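Local coordinates for protein HTP-2 (Caenorhabditis elegans, PDB 4TZM) that binds a closure-motif peptide of HTP-3 through its HORMA domain and probably helps to assemble the meiotic chromosome axis, at residues K22-S25 against K26-S30; A45-V48 against V49-V53; T113-D116 against G117-E120; F81-L84 against R85-Q88. All blocks are in the same frame, centred on the assembly; numbering follows the deposited sequence.

Contact 1: residues K22-S25 against K26-S30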
loop_
_atom_site.group_PDB
_atom_site.type_symbol
_atom_site.label_atom_id
_atom_site.label_comp_id
_atom_site.label_asym_id
_atom_site.label_seq_id
_atom_site.Cartn_x
_atom_site.Cartn_y
_atom_site.Cartn_z
ATOM N N LYS A 22 -22.295 -2.163 3.301
ATOM C CA LYS A 22 -22.523 -1.356 2.106
ATOM C C LYS A 22 -21.362 -0.396 1.838
ATOM O O LYS A 22 -20.949 -0.205 0.691
ATOM C CB LYS A 22 -23.835 -0.577 2.242
ATOM C CG LYS A 22 -24.388 -0.039 0.931
ATOM C CD LYS A 22 -24.513 -1.142 -0.109
ATOM C CE LYS A 22 -25.390 -0.708 -1.274
ATOM N NZ LYS A 22 -26.778 -0.398 -0.828
ATOM N N THR A 23 -20.836 0.193 2.908
ATOM C CA THR A 23 -19.743 1.155 2.810
ATOM C C THR A 23 -18.445 0.495 2.354
ATOM O O THR A 23 -17.739 1.024 1.493
ATOM C CB THR A 23 -19.496 1.857 4.157
ATOM O OG1 THR A 23 -20.727 2.401 4.653
ATOM C CG2 THR A 23 -18.475 2.968 3.995
ATOM N N TRP A 24 -18.136 -0.659 2.938
ATOM C CA TRP A 24 -16.929 -1.404 2.591
ATOM C C TRP A 24 -16.904 -1.787 1.113
ATOM O O TRP A 24 -15.862 -1.716 0.462
ATOM C CB TRP A 24 -16.808 -2.661 3.462
ATOM C CG TRP A 24 -15.658 -3.551 3.082
ATOM C CD1 TRP A 24 -15.695 -4.629 2.245
ATOM C CD2 TRP A 24 -14.299 -3.437 3.528
ATOM N NE1 TRP A 24 -14.444 -5.192 2.141
ATOM C CE2 TRP A 24 -13.568 -4.479 2.920
ATOM C CE3 TRP A 24 -13.627 -2.555 4.381
ATOM C CZ2 TRP A 24 -12.201 -4.663 3.137
ATOM C CZ3 TRP A 24 -12.270 -2.738 4.597
ATOM C CH2 TRP A 24 -11.571 -3.784 3.977
ATOM N N SER A 25 -18.059 -2.178 0.583
ATOM C CA SER A 25 -18.142 -2.661 -0.793
ATOM C C SER A 25 -17.908 -1.555 -1.820
ATOM O O SER A 25 -17.698 -1.831 -2.999
ATOM C CB SER A 25 -19.500 -3.319 -1.044
ATOM O OG SER A 25 -19.672 -4.462 -0.227
ATOM N N LYS A 26 -17.936 -0.308 -1.366
ATOM C CA LYS A 26 -17.757 0.832 -2.255
ATOM C C LYS A 26 -16.303 0.978 -2.706
ATOM O O LYS A 26 -16.025 1.562 -3.753
ATOM C CB LYS A 26 -18.224 2.117 -1.566
ATOM C CG LYS A 26 -18.302 3.315 -2.492
ATOM C CD LYS A 26 -18.419 4.618 -1.722
ATOM C CE LYS A 26 -18.384 5.806 -2.672
ATOM N NZ LYS A 26 -18.380 7.106 -1.945
ATOM N N LEU A 27 -15.377 0.441 -1.915
ATOM C CA LEU A 27 -13.952 0.557 -2.219
ATOM C C LEU A 27 -13.235 -0.787 -2.338
ATOM O O LEU A 27 -12.213 -0.891 -3.020
ATOM C CB LEU A 27 -13.253 1.398 -1.149
ATOM C CG LEU A 27 -13.487 2.904 -1.196
ATOM C CD1 LEU A 27 -12.921 3.561 0.050
ATOM C CD2 LEU A 27 -12.851 3.487 -2.443
ATOM N N PHE A 28 -13.769 -1.810 -1.677
ATOM C CA PHE A 28 -13.075 -3.089 -1.556
ATOM C C PHE A 28 -13.945 -4.287 -1.934
ATOM O O PHE A 28 -15.169 -4.218 -1.837
ATOM C CB PHE A 28 -12.577 -3.273 -0.125
ATOM C CG PHE A 28 -11.580 -2.242 0.314
ATOM C CD1 PHE A 28 -10.244 -2.333 -0.063
ATOM C CD2 PHE A 28 -11.971 -1.190 1.124
ATOM C CE1 PHE A 28 -9.316 -1.380 0.356
ATOM C CE2 PHE A 28 -11.053 -0.237 1.545
ATOM C CZ PHE A 28 -9.724 -0.333 1.161
ATOM N N PRO A 29 -13.312 -5.399 -2.353
ATOM C CA PRO A 29 -14.069 -6.638 -2.577
ATOM C C PRO A 29 -14.595 -7.204 -1.259
ATOM O O PRO A 29 -13.911 -7.092 -0.242
ATOM C CB PRO A 29 -13.037 -7.577 -3.214
ATOM C CG PRO A 29 -11.709 -7.053 -2.752
ATOM C CD PRO A 29 -11.877 -5.562 -2.652
ATOM N N SER A 30 -15.791 -7.791 -1.274
ATOM C CA SER A 30 -16.398 -8.321 -0.054
ATOM C C SER A 30 -15.841 -9.696 0.293
ATOM O O SER A 30 -15.904 -10.132 1.444
ATOM C CB SER A 30 -17.919 -8.397 -0.197
ATOM O OG SER A 30 -18.487 -7.105 -0.304
HETATM O O HOH W 1 -17.038 -4.025 -4.456
#
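One face of the Trp24 indole is taken by Phe28. The benzyl CB of Phe28 sits over the five-membered ring, 3.8 Å from its centroid in a CH-pi contact, and its closest approach is to Trp24 CE2 at 3.4 Å. The phenyl ring carries on over the six-membered ring in a face-to-face stack, centroids 4.4 Å apart and planes 23° apart, with Trp24 CH2 above the Phe28 face near its rim. At the indole edge, Trp24 NE1 donates to Pro29 O over 3.1 Å; the oxygen lies slightly out of the ring plane, and the donor meets it from above the carbonyl plane. This ties the buried indole N-H to the chain just beyond Phe28. With chi1 at 175° the indole lies on the carbonyl side of Trp24, alongside the residues that follow. Residues 22-25 have helical backbone angles, though not the bonding of a regular helix, in the loop before helix 35-56, and Trp24 O takes two backbone donors, Leu27 N and Phe28 N, the latter at 3.0 Å. Beyond this loop, both rings pack against helices 35-56 and 164-185, Trp24 on Phe41 and Met171, Phe28 on Val48 and Met171. On the polar side, Ser25 OG and Ser30 OG lie 2.9 Å apart, Ser25 OG also bonds to Asp21 O, and a water donates to both Ser25 O and Phe28 O.

Contact 2: residues A45-V48 against V49-V53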
loop_
_atom_site.group_PDB
_atom_site.type_symbol
_atom_site.label_atom_id
_atom_site.label_comp_id
_atom_site.label_asym_id
_atom_site.label_seq_id
_atom_site.Cartn_x
_atom_site.Cartn_y
_atom_site.Cartn_z
ATOM N N ALA A 45 -5.994 -1.760 -1.803
ATOM C CA ALA A 45 -5.257 -1.354 -0.606
ATOM C C ALA A 45 -4.124 -0.379 -0.932
ATOM O O ALA A 45 -3.922 0.607 -0.225
ATOM C CB ALA A 45 -4.705 -2.577 0.119
ATOM N N ILE A 46 -3.383 -0.660 -2.000
ATOM C CA ILE A 46 -2.322 0.234 -2.447
ATOM C C ILE A 46 -2.897 1.606 -2.775
ATOM O O ILE A 46 -2.349 2.633 -2.378
ATOM C CB ILE A 46 -1.588 -0.321 -3.689
ATOM C CG1 ILE A 46 -0.868 -1.631 -3.351
ATOM C CG2 ILE A 46 -0.592 0.693 -4.221
ATOM C CD1 ILE A 46 -0.258 -2.330 -4.562
ATOM N N TYR A 47 -4.016 1.611 -3.493
ATOM C CA TYR A 47 -4.669 2.851 -3.908
ATOM C C TYR A 47 -5.143 3.674 -2.714
ATOM O O TYR A 47 -4.979 4.895 -2.684
ATOM C CB TYR A 47 -5.847 2.532 -4.839
ATOM C CG TYR A 47 -6.787 3.693 -5.116
ATOM C CD1 TYR A 47 -6.481 4.659 -6.073
ATOM C CD2 TYR A 47 -7.992 3.809 -4.434
ATOM C CE1 TYR A 47 -7.348 5.718 -6.329
ATOM C CE2 TYR A 47 -8.859 4.857 -4.680
ATOM C CZ TYR A 47 -8.535 5.808 -5.628
ATOM O OH TYR A 47 -9.403 6.851 -5.871
ATOM N N VAL A 48 -5.725 3.002 -1.727
ATOM C CA VAL A 48 -6.309 3.695 -0.587
ATOM C C VAL A 48 -5.242 4.204 0.372
ATOM O O VAL A 48 -5.271 5.365 0.775
ATOM C CB VAL A 48 -7.293 2.793 0.172
ATOM C CG1 VAL A 48 -7.717 3.447 1.483
ATOM C CG2 VAL A 48 -8.507 2.497 -0.695
ATOM N N VAL A 49 -4.292 3.348 0.728
ATOM C CA VAL A 49 -3.283 3.727 1.708
ATOM C C VAL A 49 -2.362 4.818 1.169
ATOM O O VAL A 49 -2.114 5.807 1.851
ATOM C CB VAL A 49 -2.454 2.504 2.164
ATOM C CG1 VAL A 49 -1.390 2.930 3.159
ATOM C CG2 VAL A 49 -3.367 1.469 2.793
ATOM N N PHE A 50 -1.879 4.663 -0.059
ATOM C CA PHE A 50 -0.985 5.672 -0.626
ATOM C C PHE A 50 -1.692 6.985 -0.929
ATOM O O PHE A 50 -1.062 8.042 -0.921
ATOM C CB PHE A 50 -0.290 5.134 -1.877
ATOM C CG PHE A 50 0.872 4.251 -1.560
ATOM C CD1 PHE A 50 1.974 4.765 -0.898
ATOM C CD2 PHE A 50 0.856 2.910 -1.888
ATOM C CE1 PHE A 50 3.051 3.959 -0.583
ATOM C CE2 PHE A 50 1.932 2.096 -1.578
ATOM C CZ PHE A 50 3.030 2.623 -0.923
ATOM N N SER A 51 -2.996 6.927 -1.178
ATOM C CA SER A 51 -3.791 8.147 -1.291
ATOM C C SER A 51 -3.825 8.875 0.041
ATOM O O SER A 51 -3.635 10.091 0.103
ATOM C CB SER A 51 -5.216 7.840 -1.744
ATOM O OG SER A 51 -5.245 7.476 -3.108
ATOM N N ALA A 52 -4.081 8.118 1.103
ATOM C CA ALA A 52 -4.103 8.660 2.452
ATOM C C ALA A 52 -2.763 9.298 2.803
ATOM O O ALA A 52 -2.722 10.391 3.356
ATOM C CB ALA A 52 -4.459 7.571 3.457
ATOM N N VAL A 53 -1.667 8.625 2.463
ATOM C CA VAL A 53 -0.341 9.157 2.766
ATOM C C VAL A 53 -0.078 10.462 2.021
ATOM O O VAL A 53 0.366 11.443 2.621
ATOM C CB VAL A 53 0.773 8.158 2.416
ATOM C CG1 VAL A 53 2.135 8.790 2.666
ATOM C CG2 VAL A 53 0.618 6.884 3.226
#
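Phe50 leans back along its helix onto Ile46, one turn earlier, and the two side chains lie side by side, pointing the same way. Starting at the root, Phe50 CB is 3.3 Å from Ile46 O, the same oxygen that accepts the Phe50 backbone N-H. CG follows at a slightly greater distance from that carbonyl. Phe50 CD2 then brings the ring edge to 3.3 Å from Ile46 O, with the oxygen near the ring plane, and meets the methyl Ile46 CG2 at 3.5 Å; CE2 stays beside the same methyl. Farther out, the ring packs against Met127, Ile108 and Leu110 of the sheet and Leu93 of helix 84-102. Helix 35-56, to which all this belongs, is a central helix of the HORMA domain; it lies against that sheet, flanked by helices 84-102 and 164-185.

A different chemistry runs along the Tyr47 side. Ser51 OG, set beside its own backbone N (chi1 -73°), donates to Tyr47 O over 2.6 Å, almost in line with the C=O, while Ser51 N reaches the same oxygen at 3.2 Å. Ser51 OG also lies above the rim of the Tyr47 ring face and accepts from Leu79 N, whereas Tyr47 OH bonds to Leu79 O. With an alanine here in place of Ser51, Tyr47 O is likely to lose the shorter of its two donors and Leu79 N its hydroxyl acceptor. The single hydroxyl thus links the helix to the end of strand 75-79, donating to one backbone and accepting from another in a buried, otherwise mostly apolar setting.

Contact 3: residues T113-D116 against G117-E120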
loop_
_atom_site.group_PDB
_atom_site.type_symbol
_atom_site.label_atom_id
_atom_site.label_comp_id
_atom_site.label_asym_id
_atom_site.label_seq_id
_atom_site.Cartn_x
_atom_site.Cartn_y
_atom_site.Cartn_z
ATOM N N THR A 113 12.486 12.993 -1.229
ATOM C CA THR A 113 13.859 13.489 -1.195
ATOM C C THR A 113 13.873 15.009 -1.305
ATOM O O THR A 113 12.926 15.600 -1.819
ATOM C CB THR A 113 14.711 12.904 -2.337
ATOM O OG1 THR A 113 14.110 13.228 -3.599
ATOM C CG2 THR A 113 14.827 11.393 -2.207
ATOM N N GLU A 114 14.945 15.639 -0.835
ATOM C CA GLU A 114 15.074 17.089 -0.949
ATOM C C GLU A 114 15.331 17.503 -2.400
ATOM O O GLU A 114 14.740 18.461 -2.895
ATOM C CB GLU A 114 16.188 17.609 -0.035
ATOM C CG GLU A 114 17.530 16.914 -0.204
ATOM C CD GLU A 114 18.624 17.555 0.627
ATOM O OE1 GLU A 114 18.357 18.599 1.264
ATOM O OE2 GLU A 114 19.753 17.018 0.644
ATOM N N HIS A 115 16.201 16.765 -3.081
ATOM C CA HIS A 115 16.519 17.062 -4.473
ATOM C C HIS A 115 16.062 15.939 -5.399
ATOM O O HIS A 115 16.145 14.759 -5.054
ATOM C CB HIS A 115 18.021 17.311 -4.644
ATOM C CG HIS A 115 18.558 18.387 -3.751
ATOM N ND1 HIS A 115 17.817 19.491 -3.386
ATOM C CD2 HIS A 115 19.758 18.518 -3.140
ATOM C CE1 HIS A 115 18.542 20.260 -2.592
ATOM N NE2 HIS A 115 19.722 19.694 -2.427
ATOM N N ASP A 116 15.578 16.321 -6.575
ATOM C CA ASP A 116 15.080 15.362 -7.553
ATOM C C ASP A 116 16.194 14.427 -8.019
ATOM O O ASP A 116 17.211 14.875 -8.548
ATOM C CB ASP A 116 14.469 16.097 -8.749
ATOM C CG ASP A 116 13.532 15.221 -9.563
ATOM O OD1 ASP A 116 13.701 13.983 -9.549
ATOM O OD2 ASP A 116 12.624 15.776 -10.216
ATOM N N GLY A 117 15.999 13.130 -7.810
ATOM C CA GLY A 117 16.953 12.134 -8.265
ATOM C C GLY A 117 17.803 11.520 -7.168
ATOM O O GLY A 117 18.620 10.638 -7.436
ATOM N N ASP A 118 17.616 11.978 -5.934
ATOM C CA ASP A 118 18.390 11.468 -4.807
ATOM C C ASP A 118 18.103 9.991 -4.550
ATOM O O ASP A 118 16.963 9.544 -4.647
ATOM C CB ASP A 118 18.105 12.281 -3.540
ATOM C CG ASP A 118 18.840 13.609 -3.517
ATOM O OD1 ASP A 118 19.873 13.731 -4.208
ATOM O OD2 ASP A 118 18.388 14.530 -2.801
ATOM N N VAL A 119 19.150 9.241 -4.226
ATOM C CA VAL A 119 19.012 7.835 -3.875
ATOM C C VAL A 119 18.820 7.713 -2.364
ATOM O O VAL A 119 18.421 6.666 -1.853
ATOM C CB VAL A 119 20.242 7.019 -4.330
ATOM C CG1 VAL A 119 20.008 5.529 -4.134
ATOM C CG2 VAL A 119 20.559 7.312 -5.788
ATOM N N GLU A 120 19.100 8.800 -1.652
ATOM C CA GLU A 120 18.889 8.848 -0.211
ATOM C C GLU A 120 17.650 9.674 0.108
ATOM O O GLU A 120 17.548 10.831 -0.298
ATOM C CB GLU A 120 20.109 9.431 0.501
ATOM C CG GLU A 120 19.995 9.424 2.016
ATOM C CD GLU A 120 21.215 10.002 2.699
ATOM O OE1 GLU A 120 22.138 10.456 1.991
ATOM O OE2 GLU A 120 21.249 9.999 3.947
#
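A type II beta turn from His115 to Asp118 reverses the chain in the loop between the antiparallel strands 105-113 and 123-133. Its backbone bond runs from Asp118 N to His115 O over 3.3 Å. Gly117 has phi/psi of 106°/-2°, where a CB would collide with Asp116 O. The Asp118 side chain folds back over the turn: OD2 accepts from His115 N at 3.1 Å, met from above the carboxylate plane, and also rests 3.4 Å from His115 CB. The loop is therefore pinned twice between the same two residues, once by backbone and once by side chain. Replacing Asp118 by an alanine is likely to deprive His115 N of its carboxylate mate, with the backbone bond then left to hold these two residues together. At the end of strand 105-113, Thr113 OG1 donates to His115 O over 2.9 Å, from the face opposite to Asp118 N, and Thr113 CG2 packs 3.6 Å from Asp118 CB. This loop of the HORMA domain borders the bound peptide, since Asp116 packs on one of its polar side chains. The acidic ends of Glu114 and Asp118 approach to 4.5 Å between OE2 and OD2, which probably costs some repulsion on this solvent-facing corner.

Contact 4: residues F81-L84 against R85-Q88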
loop_
_atom_site.group_PDB
_atom_site.type_symbol
_atom_site.label_atom_id
_atom_site.label_comp_id
_atom_site.label_asym_id
_atom_site.label_seq_id
_atom_site.Cartn_x
_atom_site.Cartn_y
_atom_site.Cartn_z
ATOM N N PHE A 81 -10.338 10.613 -9.906
ATOM C CA PHE A 81 -10.119 10.239 -11.300
ATOM C C PHE A 81 -10.564 11.333 -12.267
ATOM O O PHE A 81 -10.328 11.236 -13.469
ATOM C CB PHE A 81 -10.845 8.931 -11.620
ATOM C CG PHE A 81 -10.206 7.718 -11.006
ATOM C CD1 PHE A 81 -9.176 7.057 -11.656
ATOM C CD2 PHE A 81 -10.631 7.237 -9.776
ATOM C CE1 PHE A 81 -8.581 5.939 -11.094
ATOM C CE2 PHE A 81 -10.042 6.123 -9.211
ATOM C CZ PHE A 81 -9.015 5.473 -9.870
ATOM N N LYS A 82 -11.210 12.369 -11.737
ATOM C CA LYS A 82 -11.643 13.504 -12.545
ATOM C C LYS A 82 -10.502 14.502 -12.742
ATOM O O LYS A 82 -10.383 15.123 -13.797
ATOM C CB LYS A 82 -12.851 14.193 -11.905
ATOM C CG LYS A 82 -14.136 13.375 -11.961
ATOM C CD LYS A 82 -15.216 13.976 -11.070
ATOM C CE LYS A 82 -16.420 13.050 -10.951
ATOM N NZ LYS A 82 -17.339 13.458 -9.849
ATOM N N ASN A 83 -9.667 14.657 -11.719
ATOM C CA ASN A 83 -8.442 15.438 -11.848
ATOM C C ASN A 83 -7.403 14.636 -12.626
ATOM O O ASN A 83 -7.094 13.498 -12.263
ATOM C CB ASN A 83 -7.902 15.829 -10.471
ATOM C CG ASN A 83 -6.721 16.781 -10.552
ATOM O OD1 ASN A 83 -5.627 16.402 -10.976
ATOM N ND2 ASN A 83 -6.932 18.019 -10.128
ATOM N N LEU A 84 -6.864 15.228 -13.689
ATOM C CA LEU A 84 -6.003 14.502 -14.618
ATOM C C LEU A 84 -4.673 14.073 -14.006
ATOM O O LEU A 84 -4.235 12.943 -14.224
ATOM C CB LEU A 84 -5.750 15.338 -15.874
ATOM C CG LEU A 84 -6.811 15.228 -16.975
ATOM C CD1 LEU A 84 -6.544 16.214 -18.107
ATOM C CD2 LEU A 84 -6.866 13.805 -17.507
ATOM N N ARG A 85 -4.031 14.955 -13.246
ATOM C CA ARG A 85 -2.765 14.591 -12.610
ATOM C C ARG A 85 -2.960 13.566 -11.501
ATOM O O ARG A 85 -2.108 12.706 -11.291
ATOM C CB ARG A 85 -2.043 15.818 -12.044
ATOM C CG ARG A 85 -0.577 15.515 -11.757
ATOM C CD ARG A 85 0.053 16.495 -10.793
ATOM N NE ARG A 85 1.496 16.287 -10.703
ATOM C CZ ARG A 85 2.309 16.980 -9.912
ATOM N NH1 ARG A 85 1.828 17.933 -9.124
ATOM N NH2 ARG A 85 3.607 16.718 -9.907
ATOM N N ALA A 86 -4.077 13.664 -10.789
ATOM C CA ALA A 86 -4.378 12.711 -9.728
ATOM C C ALA A 86 -4.681 11.367 -10.362
ATOM O O ALA A 86 -4.314 10.326 -9.835
ATOM C CB ALA A 86 -5.545 13.183 -8.885
ATOM N N HIS A 87 -5.335 11.408 -11.519
ATOM C CA HIS A 87 -5.662 10.208 -12.282
ATOM C C HIS A 87 -4.396 9.481 -12.756
ATOM O O HIS A 87 -4.340 8.250 -12.757
ATOM C CB HIS A 87 -6.554 10.579 -13.476
ATOM C CG HIS A 87 -7.161 9.404 -14.181
ATOM N ND1 HIS A 87 -8.141 9.541 -15.141
ATOM C CD2 HIS A 87 -6.928 8.076 -14.070
ATOM C CE1 HIS A 87 -8.484 8.348 -15.593
ATOM N NE2 HIS A 87 -7.761 7.442 -14.959
ATOM N N GLN A 88 -3.380 10.247 -13.142
ATOM C CA GLN A 88 -2.124 9.683 -13.629
ATOM C C GLN A 88 -1.378 8.972 -12.506
ATOM O O GLN A 88 -0.732 7.951 -12.730
ATOM C CB GLN A 88 -1.252 10.783 -14.236
ATOM C CG GLN A 88 0.023 10.314 -14.928
ATOM C CD GLN A 88 0.742 11.454 -15.645
ATOM O OE1 GLN A 88 0.376 12.624 -15.505
ATOM N NE2 GLN A 88 1.764 11.112 -16.418
#
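Aromatic packing joins Phe81 and His87 in a T-shaped pair: the phenyl edge points at the imidazole face, with ring centroids 5.2 Å apart and planes at 80°. The atom that leads is Phe81 CD1, 3.5 Å from His87 CD2 and placed off-centre above the imidazole, toward its rim. A chi1 of -169° turns the His87 ring away from its own backbone N and sets it beside Phe81 of the loop; its ND1 comes to rest 3.2 Å from Phe81 O.

The hydrogen bonds form a helix start. Asn83 is the N-cap of helix 84-102: its OD1 accepts from Ala86 N over 3.2 Å with an N-H...O angle of 160°, providing an acceptor for an amide of the first turn, where no earlier helical carbonyl is available. Regular backbone bonds take over at once, from His87 N to Asn83 O at 2.8 Å and from Gln88 N to Leu84 O at 3.0 Å. Asn83 therefore holds the first turn with both its side-chain and its main-chain oxygen.

Apolar contact is slight: Asn83 CB meets Ala86 CB at 3.9 Å, and both side chains also touch Tyr64. Arg85 and Gln88, at this start of the helix, border the closure-motif peptide. There the extended Arg85 packs on an apolar peptide side chain, with a weak bond from NH2 to the peptide backbone, and Gln88 packs on a polar one.

Contact 2 is the buried one, its centre about 6 Å from the centre of the chain, whereas contacts 3 and 4 lie at the surface and contact 1 is partly buried. Contacts 1 and 2 meet directly, Phe28 CZ packing on Val48 CG2 at 3.6 Å, so the N-terminal loop lies against helix 35-56. Contact 2 also reaches contact 4, with Tyr47 OH 3.5 Å from Phe81 CE2. Contact 3 touches none of the others, yet it and contact 4 both border the bound peptide. The chemistry follows location: stacked rings in the loop of contact 1, a methyl against a phenyl ring and a hydroxyl bonded to two backbones in contact 2, carboxylate and turn bonds in contact 3, a helix cap in contact 4.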